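Local coordinates for protein HI_1472 (Haemophilus influenzae, PDB 3PSH) that binds molybdate and tungstate in the periplasm and delivers molybdate to the MolBC ABC transporter for low-affinity import, at residues Gln27-Ala32 and Lys50-Asn55; Val33-Thr38 and Glu145-Val150. All coordinates share one frame; numbering follows the deposited sequence.

Contact 1: residues Gln27-Ala32 and Lys50-Asn55; sequences QTLNIA and KQLGKN. With MOO (molybdate ion), chain B.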
ATOM      1  N   GLN A  27       3.033  -0.474  -5.662  1.00 12.51           N
ATOM      2  CA  GLN A  27       1.962   0.463  -5.255  1.00 12.23           C
ATOM      3  C   GLN A  27       1.465   1.224  -6.469  1.00 11.47           C
ATOM      4  O   GLN A  27       0.249   1.336  -6.733  1.00 13.18           O
ATOM      5  CB  GLN A  27       2.385   1.457  -4.192  1.00 12.25           C
ATOM      6  CG  GLN A  27       2.689   0.583  -2.918  1.00 11.42           C
ATOM      7  CD  GLN A  27       4.133   0.328  -2.712  1.00 13.38           C
ATOM      8  OE1 GLN A  27       4.953   0.310  -3.632  1.00 14.80           O
ATOM      9  NE2 GLN A  27       4.474   0.087  -1.414  1.00 13.24           N
ATOM     10  N   THR A  28       2.430   1.768  -7.216  1.00 13.84           N
ATOM     11  CA  THR A  28       1.997   2.470  -8.439  1.00 14.13           C
ATOM     12  C   THR A  28       1.333   1.451  -9.429  1.00 13.50           C
ATOM     13  O   THR A  28       0.360   1.810 -10.082  1.00 13.84           O
ATOM     14  CB  THR A  28       3.202   3.047  -9.140  1.00 14.28           C
ATOM     15  OG1 THR A  28       3.712   4.165  -8.398  1.00 13.19           O
ATOM     16  CG2 THR A  28       2.848   3.477 -10.562  1.00 15.86           C
ATOM     17  N   LEU A  29       1.828   0.201  -9.544  1.00 10.77           N
ATOM     18  CA  LEU A  29       1.236  -0.786 -10.423  1.00 10.74           C
ATOM     19  C   LEU A  29      -0.245  -0.965 -10.066  1.00 11.59           C
ATOM     20  O   LEU A  29      -1.062  -0.988 -10.947  1.00 13.83           O
ATOM     21  CB  LEU A  29       2.056  -2.123 -10.371  1.00 12.23           C
ATOM     22  CG  LEU A  29       1.590  -3.242 -11.322  1.00 13.65           C
ATOM     23  CD1 LEU A  29       1.365  -2.650 -12.790  1.00 16.51           C
ATOM     24  CD2 LEU A  29       2.707  -4.270 -11.303  1.00 14.90           C
ATOM     25  N   ASN A  30      -0.567  -1.120  -8.768  1.00 10.32           N
ATOM     26  CA  ASN A  30      -1.942  -1.414  -8.343  1.00 12.19           C
ATOM     27  C   ASN A  30      -2.786  -0.159  -8.698  1.00 12.30           C
ATOM     28  O   ASN A  30      -3.886  -0.303  -9.142  1.00 12.93           O
ATOM     29  CB  ASN A  30      -1.898  -1.699  -6.820  1.00 11.20           C
ATOM     30  CG  ASN A  30      -3.283  -1.939  -6.246  1.00 12.72           C
ATOM     31  OD1 ASN A  30      -4.164  -2.529  -6.927  1.00 11.55           O
ATOM     32  ND2 ASN A  30      -3.457  -1.532  -4.990  1.00 12.99           N
ATOM     33  N   ILE A  31      -2.250   1.022  -8.452  1.00 11.00           N
ATOM     34  CA  ILE A  31      -2.979   2.263  -8.911  1.00 12.12           C
ATOM     35  C   ILE A  31      -3.266   2.231 -10.409  1.00 13.88           C
ATOM     36  O   ILE A  31      -4.402   2.515 -10.832  1.00 13.80           O
ATOM     37  CB  ILE A  31      -2.297   3.565  -8.376  1.00 11.71           C
ATOM     38  CG1 ILE A  31      -2.357   3.640  -6.820  1.00 13.33           C
ATOM     39  CG2 ILE A  31      -2.877   4.849  -9.172  1.00 12.79           C
ATOM     40  CD1 ILE A  31      -1.418   4.606  -6.220  1.00 15.15           C
ATOM     41  N   ALA A  32      -2.233   1.937 -11.200  1.00 13.24           N
ATOM     42  CA  ALA A  32      -2.401   1.933 -12.669  1.00 12.48           C
ATOM     43  C   ALA A  32      -3.426   0.920 -13.090  1.00 14.49           C
ATOM     44  O   ALA A  32      -4.201   1.196 -14.056  1.00 14.30           O
ATOM     45  CB  ALA A  32      -1.083   1.602 -13.413  1.00 12.18           C
ATOM     46  N   LYS A  50       5.183 -11.516  -5.490  1.00 15.62           N
ATOM     47  CA  LYS A  50       5.445 -11.501  -4.016  1.00 16.48           C
ATOM     48  C   LYS A  50       4.815 -10.265  -3.322  1.00 17.10           C
ATOM     49  O   LYS A  50       4.066 -10.397  -2.290  1.00 16.25           O
ATOM     50  CB  LYS A  50       6.911 -11.634  -3.666  1.00 17.95           C
ATOM     51  CG  LYS A  50       7.090 -11.544  -2.204  1.00 19.95           C
ATOM     52  CD  LYS A  50       8.411 -12.209  -1.823  1.00 27.58           C
ATOM     53  CE  LYS A  50       8.514 -12.438  -0.329  1.00 30.82           C
ATOM     54  NZ  LYS A  50       9.116 -11.151   0.091  1.00 37.51           N
ATOM     55  N   GLN A  51       5.020  -9.103  -3.949  1.00 15.42           N
ATOM     56  CA  GLN A  51       4.603  -7.874  -3.301  1.00 14.31           C
ATOM     57  C   GLN A  51       3.115  -7.587  -3.408  1.00 13.08           C
ATOM     58  O   GLN A  51       2.522  -6.913  -2.521  1.00 14.40           O
ATOM     59  CB  GLN A  51       5.414  -6.710  -3.974  1.00 16.35           C
ATOM     60  CG  GLN A  51       6.899  -6.725  -3.573  1.00 14.70           C
ATOM     61  CD  GLN A  51       7.147  -6.609  -2.058  1.00 15.55           C
ATOM     62  OE1 GLN A  51       6.450  -5.931  -1.334  1.00 18.45           O
ATOM     63  NE2 GLN A  51       8.166  -7.360  -1.570  1.00 20.07           N
ATOM     64  N   LEU A  52       2.473  -8.069  -4.510  1.00 12.63           N
ATOM     65  CA  LEU A  52       1.024  -7.937  -4.686  1.00 13.75           C
ATOM     66  C   LEU A  52       0.206  -9.128  -4.188  1.00 13.06           C
ATOM     67  O   LEU A  52      -1.040  -9.003  -4.091  1.00 15.99           O
ATOM     68  CB  LEU A  52       0.598  -7.567  -6.158  1.00 15.51           C
ATOM     69  CG  LEU A  52       1.171  -6.198  -6.610  1.00 18.81           C
ATOM     70  CD1 LEU A  52       0.888  -6.007  -8.120  1.00 17.05           C
ATOM     71  CD2 LEU A  52       0.355  -5.036  -5.979  1.00 17.30           C
ATOM     72  N   GLY A  53       0.853 -10.232  -3.884  1.00 14.88           N
ATOM     73  CA  GLY A  53       0.154 -11.410  -3.540  1.00 15.89           C
ATOM     74  C   GLY A  53      -0.111 -12.375  -4.683  1.00 18.29           C
ATOM     75  O   GLY A  53      -0.380 -11.986  -5.783  1.00 17.82           O
ATOM     76  N   LYS A  54      -0.166 -13.666  -4.373  1.00 18.22           N
ATOM     77  CA  LYS A  54      -0.294 -14.631  -5.453  1.00 17.68           C
ATOM     78  C   LYS A  54      -1.612 -14.499  -6.217  1.00 16.53           C
ATOM     79  O   LYS A  54      -1.716 -15.009  -7.386  1.00 19.15           O
ATOM     80  CB  LYS A  54      -0.083 -16.070  -4.904  1.00 15.89           C
ATOM     81  CG  LYS A  54      -1.394 -16.641  -4.304  1.00 20.36           C
ATOM     82  CD  LYS A  54      -1.144 -17.953  -3.531  1.00 28.21           C
ATOM     83  CE  LYS A  54      -2.385 -18.317  -2.752  1.00 31.01           C
ATOM     84  NZ  LYS A  54      -3.552 -18.552  -3.711  1.00 36.14           N
ATOM     85  N   ASN A  55      -2.670 -13.881  -5.660  1.00 16.90           N
ATOM     86  CA  ASN A  55      -3.936 -13.833  -6.376  1.00 17.39           C
ATOM     87  C   ASN A  55      -4.106 -12.535  -7.194  1.00 17.02           C
ATOM     88  O   ASN A  55      -5.137 -12.380  -7.885  1.00 15.74           O
ATOM     89  CB  ASN A  55      -5.131 -14.006  -5.441  1.00 17.47           C
ATOM     90  CG  ASN A  55      -5.056 -15.347  -4.683  1.00 21.23           C
ATOM     91  OD1 ASN A  55      -4.879 -16.388  -5.317  1.00 19.46           O
ATOM     92  ND2 ASN A  55      -5.231 -15.322  -3.365  1.00 20.03           N
TER
HETATM   93 MO   MOO B   1       4.585  -1.818   1.509  1.00 33.20          MO
HETATM   94  O1  MOO B   1       4.187  -2.482   3.013  1.00 14.90           O
HETATM   95  O2  MOO B   1       6.174  -1.153   1.515  1.00 20.52           O
HETATM   96  O3  MOO B   1       3.502  -0.560   1.136  1.00 16.87           O
HETATM   97  O4  MOO B   1       4.274  -3.025   0.356  1.00 14.46           O

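Contact 2: residues Val33-Thr38 and Glu145-Val150; sequences VQLDAT and ELIAEV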
ATOM      1  N   VAL A  33      -3.489  -0.228 -12.381  1.00 13.42           N
ATOM      2  CA  VAL A  33      -4.487  -1.214 -12.727  1.00 14.48           C
ATOM      3  C   VAL A  33      -5.860  -0.572 -12.473  1.00 14.55           C
ATOM      4  O   VAL A  33      -6.846  -0.761 -13.236  1.00 13.27           O
ATOM      5  CB  VAL A  33      -4.270  -2.538 -11.882  1.00 13.07           C
ATOM      6  CG1 VAL A  33      -5.535  -3.443 -11.943  1.00 16.94           C
ATOM      7  CG2 VAL A  33      -3.005  -3.256 -12.348  1.00 14.46           C
ATOM      8  N   GLN A  34      -5.959   0.166 -11.381  1.00 13.08           N
ATOM      9  CA  GLN A  34      -7.280   0.732 -11.027  1.00 14.57           C
ATOM     10  C   GLN A  34      -7.658   1.953 -11.864  1.00 14.85           C
ATOM     11  O   GLN A  34      -8.744   2.526 -11.754  1.00 15.12           O
ATOM     12  CB  GLN A  34      -7.415   1.059  -9.525  1.00 13.68           C
ATOM     13  CG  GLN A  34      -7.262  -0.253  -8.688  1.00 17.77           C
ATOM     14  CD  GLN A  34      -7.291   0.088  -7.188  1.00 12.08           C
ATOM     15  OE1 GLN A  34      -8.326   0.582  -6.682  1.00 13.06           O
ATOM     16  NE2 GLN A  34      -6.140  -0.097  -6.502  1.00 15.15           N
ATOM     17  N   LEU A  35      -6.663   2.514 -12.545  1.00 13.94           N
ATOM     18  CA  LEU A  35      -6.877   3.583 -13.542  1.00 15.09           C
ATOM     19  C   LEU A  35      -7.139   2.968 -14.939  1.00 14.87           C
ATOM     20  O   LEU A  35      -7.379   3.761 -15.906  1.00 15.79           O
ATOM     21  CB  LEU A  35      -5.611   4.457 -13.595  1.00 14.40           C
ATOM     22  CG  LEU A  35      -5.346   5.316 -12.393  1.00 15.69           C
ATOM     23  CD1 LEU A  35      -4.059   6.070 -12.702  1.00 13.71           C
ATOM     24  CD2 LEU A  35      -6.537   6.321 -12.036  1.00 14.24           C
ATOM     25  N   ASP A  36      -7.178   1.629 -15.047  1.00 14.15           N
ATOM     26  CA  ASP A  36      -7.415   0.870 -16.345  1.00 14.03           C
ATOM     27  C   ASP A  36      -6.313   1.345 -17.310  1.00 14.03           C
ATOM     28  O   ASP A  36      -6.612   1.588 -18.502  1.00 17.65           O
ATOM     29  CB  ASP A  36      -8.768   1.212 -17.048  1.00 16.11           C
ATOM     30  CG  ASP A  36      -9.278   0.069 -17.976  1.00 20.57           C
ATOM     31  OD1 ASP A  36      -8.659  -1.019 -18.050  1.00 22.98           O
ATOM     32  OD2 ASP A  36     -10.314   0.326 -18.672  1.00 28.20           O
ATOM     33  N   ALA A  37      -5.052   1.362 -16.831  1.00 14.43           N
ATOM     34  CA  ALA A  37      -3.886   1.873 -17.623  1.00 15.05           C
ATOM     35  C   ALA A  37      -2.934   0.775 -18.085  1.00 13.33           C
ATOM     36  O   ALA A  37      -1.904   1.063 -18.720  1.00 12.87           O
ATOM     37  CB  ALA A  37      -3.056   2.981 -16.806  1.00 12.10           C
ATOM     38  N   THR A  38      -3.269  -0.503 -17.882  1.00 15.03           N
ATOM     39  CA  THR A  38      -2.215  -1.545 -18.139  1.00 16.95           C
ATOM     40  C   THR A  38      -1.813  -1.773 -19.600  1.00 15.62           C
ATOM     41  O   THR A  38      -0.784  -2.299 -19.868  1.00 16.72           O
ATOM     42  CB  THR A  38      -2.565  -2.901 -17.533  1.00 17.75           C
ATOM     43  OG1 THR A  38      -3.742  -3.323 -18.166  1.00 19.41           O
ATOM     44  CG2 THR A  38      -2.842  -2.739 -16.007  1.00 18.38           C
ATOM     45  N   GLU A 145      -3.146  11.362  -8.473  1.00 13.03           N
ATOM     46  CA  GLU A 145      -3.262  12.437  -9.545  1.00 12.96           C
ATOM     47  C   GLU A 145      -2.138  12.413 -10.525  1.00 14.65           C
ATOM     48  O   GLU A 145      -2.359  12.587 -11.781  1.00 14.20           O
ATOM     49  CB  GLU A 145      -3.530  13.818  -8.967  1.00 13.55           C
ATOM     50  CG  GLU A 145      -4.873  13.863  -8.195  1.00 16.25           C
ATOM     51  CD  GLU A 145      -4.995  15.106  -7.311  1.00 18.19           C
ATOM     52  OE1 GLU A 145      -3.969  15.769  -7.076  1.00 24.17           O
ATOM     53  OE2 GLU A 145      -6.099  15.342  -6.810  1.00 24.91           O
ATOM     54  N   LEU A 146      -0.941  12.211 -10.003  1.00 13.72           N
ATOM     55  CA  LEU A 146       0.323  12.220 -10.891  1.00 13.12           C
ATOM     56  C   LEU A 146       0.318  11.010 -11.827  1.00 15.32           C
ATOM     57  O   LEU A 146       0.555  11.154 -13.001  1.00 14.31           O
ATOM     58  CB  LEU A 146       1.585  12.274 -10.032  1.00 14.52           C
ATOM     59  CG  LEU A 146       2.915  12.011 -10.791  1.00 12.16           C
ATOM     60  CD1 LEU A 146       3.105  13.250 -11.822  1.00 19.21           C
ATOM     61  CD2 LEU A 146       4.117  12.069  -9.705  1.00 15.96           C
ATOM     62  N   ILE A 147       0.036   9.806 -11.296  1.00 12.05           N
ATOM     63  CA  ILE A 147       0.057   8.593 -12.136  1.00 13.80           C
ATOM     64  C   ILE A 147      -1.059   8.764 -13.191  1.00 14.51           C
ATOM     65  O   ILE A 147      -0.856   8.420 -14.364  1.00 13.01           O
ATOM     66  CB  ILE A 147      -0.170   7.342 -11.240  1.00 13.58           C
ATOM     67  CG1 ILE A 147       0.961   7.284 -10.211  1.00 14.53           C
ATOM     68  CG2 ILE A 147      -0.334   6.088 -12.105  1.00 16.49           C
ATOM     69  CD1 ILE A 147       0.755   6.337  -8.968  1.00 12.81           C
ATOM     70  N   ALA A 148      -2.215   9.251 -12.787  1.00 13.55           N
ATOM     71  CA  ALA A 148      -3.303   9.412 -13.746  1.00 13.88           C
ATOM     72  C   ALA A 148      -2.898  10.432 -14.820  1.00 13.51           C
ATOM     73  O   ALA A 148      -3.270  10.290 -15.991  1.00 16.74           O
ATOM     74  CB  ALA A 148      -4.628   9.725 -13.063  1.00 12.86           C
ATOM     75  N   GLU A 149      -2.171  11.465 -14.444  1.00 12.84           N
ATOM     76  CA  GLU A 149      -1.805  12.511 -15.487  1.00 15.04           C
ATOM     77  C   GLU A 149      -0.863  11.859 -16.429  1.00 15.94           C
ATOM     78  O   GLU A 149      -0.965  12.010 -17.623  1.00 15.11           O
ATOM     79  CB  GLU A 149      -1.104  13.667 -14.757  1.00 16.98           C
ATOM     80  CG  GLU A 149      -0.444  14.775 -15.708  1.00 20.58           C
ATOM     81  CD  GLU A 149       0.217  15.899 -14.911  1.00 25.55           C
ATOM     82  OE1 GLU A 149       0.454  15.797 -13.673  1.00 31.80           O
ATOM     83  OE2 GLU A 149       0.603  16.903 -15.534  1.00 29.03           O
ATOM     84  N   VAL A 150       0.124  11.126 -15.903  1.00 16.18           N
ATOM     85  CA  VAL A 150       1.118  10.500 -16.851  1.00 14.00           C
ATOM     86  C   VAL A 150       0.385   9.607 -17.857  1.00 15.88           C
ATOM     87  O   VAL A 150       0.702   9.661 -19.087  1.00 13.33           O
ATOM     88  CB  VAL A 150       2.245   9.721 -16.072  1.00 12.39           C
ATOM     89  CG1 VAL A 150       3.177   8.823 -16.911  1.00 15.12           C
ATOM     90  CG2 VAL A 150       3.029  10.693 -15.199  1.00 13.47           C
TER

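Contact 1: residues Gln27-Ala32 and Lys50-Asn55
Leu-52 CD2 sits to one side of the Asn-30 amide plane, 4.1 Å from Asn-30 CB and out beside that aliphatic root, not over the amide itself. The polar rim of the amide faces other partners: OD1 accepts from the hydroxyls of Tyr-56 and Tyr-319, while ND2 donates to Glu-284. Oxygen and nitrogen are thus both paired in a buried place, and the amide's rotation is fixed, which suits a group with one accepting and one donating end. The second amide, that of Gln-27, meets molybdate with its nitrogen end. NE2 donates to O3 over 2.8 Å in a distinctly bent bond, with an N-H...O angle of 139°, and molybdenum lies 3.5 Å from NE2. A sharp bend in the chain, chi2 100°, turns the amide toward the ion, and Tyr-280 packs against the same side chain.

Leu-52 joins the two segments through its forked end. While CD2 rests by Asn-30, CD1 meets CD2 of Leu-29 at 4.1 Å, the two leucine side chains crossing at about a right angle. Leu-29 has CG opposite its backbone N (chi1 -177°), which extends it into this apolar patch. Leu-52 also touches His-26, which is hydrogen-bonded to the ion, and so belongs to the second shell. Next to it, Gly-53 ends helix 48-52 with a positive phi that would press a side chain against the preceding carbonyl.

His-26, Tyr-196, Arg-243 and the backbone nitrogens of Gly-279 and Tyr-280 complete the hydrogen bonding. Arg-243 NH1 also binds the carbonyl of Gln-51. Donors therefore surround the anion, with the arginine probably offsetting part of its charge, while Leu-52 packs behind His-26 and Leu-29 lies farther from the ion.

Contact 2: residues Val33-Thr38 and Glu145-Val150
Leu-35 and Ala-148 bring the two backbones to within 6.8 Å, CA to CA, where the C-terminal end of helix 26-34 meets helix 132-151. The first of these helices stops in a Schellman motif: Asp-36 N returns to Val-33 O at 3.0 Å, Ala-37 N probably bonds to Ala-32 O, and Asp-36 takes a positive phi of 57°. The chain turns away there, leaving Leu-35 as the last apolar residue before the reversal, with its side chain directed at the neighbouring helix.

This turn belongs to a beta-alpha-beta crossover, on the way from helix 26-34 to strand 41-44. Strand 21-24 leads into the helix, and strand 41-44 is its parallel neighbour in a four-stranded sheet of the type expected for a lobe of a periplasmic binding protein. Helix 132-151 packs against the same lobe, its Leu-146 and Ile-147 reaching strand 109-112 at the far edge of that sheet.

Leu-35 does the touching with its branched end. CD1 settles over the helix backbone, 3.6 Å from Ala-148 CA, with the methyl CB of that alanine and CG2 of Ile-147 (3.8 Å) beside it. CD2 of Leu-35 reaches the alanine methyl CB alone, at 4.0 Å. Alanine suits this point because its short side chain lets the leucine come close to the main chain. Ile-147 divides its branches: CG2, opposite the backbone N, faces Leu-35, whereas CD1 packs against Thr-28 and Ile-31.

In the fold
Both contacts are buried and share helix 26-34, but they use different parts of it. Contact 1, with its centre about 9 Å from that of the chain, takes its first half, with Gln-27 at the start of the helix at the ion; contact 2, about 16 Å out, takes the C-terminal end. Both meet through apolar atoms across their segments. Contact 1 differs in having the molybdate bond of Gln-27 and the buried amide of Asn-30 beside them, whereas the touching side chains of contact 2 are all aliphatic. Helix 48-52 and helix 132-151 are thereby both held against one helix of the same lobe. The side chain of Ile-147 in contact 2 remains about 13 Å from molybdate.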